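Local structure of unknown conserved protein BH2331 (Bacillus halodurans, 1VL5) at residues V44-G49 against V62-L67. The protein is of unknown function but is probably a methyltransferase that uses S-adenosylmethionine as methyl donor. Numbering follows the deposited sequence.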
# COMPACT_ATOMS: atom_id res chain seq x y z
N VAL A 44 2.03 -3.28 -9.23
CA VAL A 44 0.76 -2.59 -9.41
C VAL A 44 0.77 -1.24 -8.68
O VAL A 44 1.10 -1.18 -7.48
CB VAL A 44 -0.44 -3.48 -8.97
CG1 VAL A 44 -1.76 -2.76 -9.12
CG2 VAL A 44 -0.47 -4.77 -9.76
N ALA A 45 0.40 -0.18 -9.42
CA ALA A 45 0.38 1.20 -8.93
C ALA A 45 1.79 1.56 -8.49
O ALA A 45 2.08 1.87 -7.34
CB ALA A 45 -0.61 1.34 -7.78
N THR A 46 2.70 1.45 -9.44
CA THR A 46 4.08 1.58 -9.11
C THR A 46 4.43 2.96 -8.50
O THR A 46 5.40 3.06 -7.71
CB THR A 46 4.93 1.25 -10.37
OG1 THR A 46 6.29 1.16 -10.00
CG2 THR A 46 4.78 2.29 -11.36
N GLY A 47 3.70 4.01 -8.87
CA GLY A 47 3.88 5.34 -8.23
C GLY A 47 5.28 5.86 -8.50
O GLY A 47 5.67 5.98 -9.65
N GLY A 48 6.06 6.10 -7.43
CA GLY A 48 7.43 6.61 -7.58
C GLY A 48 8.42 5.55 -8.03
O GLY A 48 9.58 5.88 -8.35
N GLY A 49 7.95 4.29 -8.09
CA GLY A 49 8.71 3.17 -8.67
C GLY A 49 9.61 2.43 -7.69
O GLY A 49 10.49 1.67 -8.11
N VAL A 62 10.54 -6.94 -14.69
CA VAL A 62 9.50 -6.23 -13.92
C VAL A 62 8.63 -5.38 -14.87
O VAL A 62 9.15 -4.68 -15.74
CB VAL A 62 10.07 -5.30 -12.83
CG1 VAL A 62 8.93 -4.67 -12.00
CG2 VAL A 62 11.08 -6.06 -11.89
N VAL A 63 7.31 -5.44 -14.68
CA VAL A 63 6.42 -4.52 -15.33
C VAL A 63 5.98 -3.55 -14.27
O VAL A 63 5.33 -3.93 -13.32
CB VAL A 63 5.21 -5.23 -15.97
CG1 VAL A 63 4.23 -4.24 -16.52
CG2 VAL A 63 5.68 -6.19 -17.07
N ALA A 64 6.33 -2.28 -14.45
CA ALA A 64 5.88 -1.20 -13.56
C ALA A 64 4.62 -0.60 -14.15
O ALA A 64 4.64 -0.03 -15.26
CB ALA A 64 7.02 -0.14 -13.44
N PHE A 65 3.53 -0.71 -13.41
CA PHE A 65 2.19 -0.47 -13.93
C PHE A 65 1.49 0.65 -13.15
O PHE A 65 1.38 0.58 -11.91
CB PHE A 65 1.46 -1.80 -13.75
CG PHE A 65 0.05 -1.83 -14.23
CD1 PHE A 65 -0.25 -1.77 -15.60
CD2 PHE A 65 -0.99 -2.01 -13.33
CE1 PHE A 65 -1.56 -1.85 -16.04
CE2 PHE A 65 -2.29 -2.09 -13.78
CZ PHE A 65 -2.55 -2.00 -15.17
N ASP A 66 0.95 1.64 -13.86
CA ASP A 66 0.18 2.67 -13.18
C ASP A 66 -0.75 3.37 -14.17
O ASP A 66 -0.71 3.12 -15.39
CB ASP A 66 1.05 3.68 -12.43
CG ASP A 66 0.45 4.11 -11.10
OD1 ASP A 66 -0.79 4.33 -11.03
OD2 ASP A 66 1.23 4.24 -10.11
N LEU A 67 -1.58 4.24 -13.62
CA LEU A 67 -2.72 4.78 -14.34
C LEU A 67 -2.38 5.78 -15.44
O LEU A 67 -3.10 5.83 -16.41
CB LEU A 67 -3.66 5.46 -13.38
CG LEU A 67 -4.59 4.60 -12.58
CD1 LEU A 67 -5.14 5.43 -11.44
CD2 LEU A 67 -5.72 4.03 -13.42
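The carboxylate of Asp66, at the end of strand 61-66, bridges to Gly47 in the loop 44-49. Asp66 OD2 takes Gly47 N (2.8 Å) nearly along its C-O axis, while Asp66 OD1 uses its anti lone pair for Leu67 N (2.7 Å), so a bond at each oxygen fixes the rotation of the group. An alanine in place of Asp66 would probably leave the Gly47 and Leu67 amides without these acceptors and hold the loop less firmly to the strand end. Thr46 N donates to Phe65 O (2.9 Å, N-H...O angle 159°) from above the carbonyl plane; Ala45 N adds a weak, bent bond to the same oxygen. With OG1 anti to the backbone N (chi1 -170°), Thr46 turns CG2 over the Phe65 backbone and keeps OG1 3.7 Å from Ala64 CB, the hydroxyl being hydrogen-bonded to Asp43 OD2. On the sheet face shared by Val44 and Phe65, CG1 of the valine touches CD2 of the ring at 4.3 Å. A type II' turn from Thr46 to Gly49 then leads into helix 50-55. Parallel strands 40-44 and 61-66, the glycine loop and an acid ending the second strand fit the S-adenosylmethionine site of Rossmann-like methyltransferases, and probably form it here.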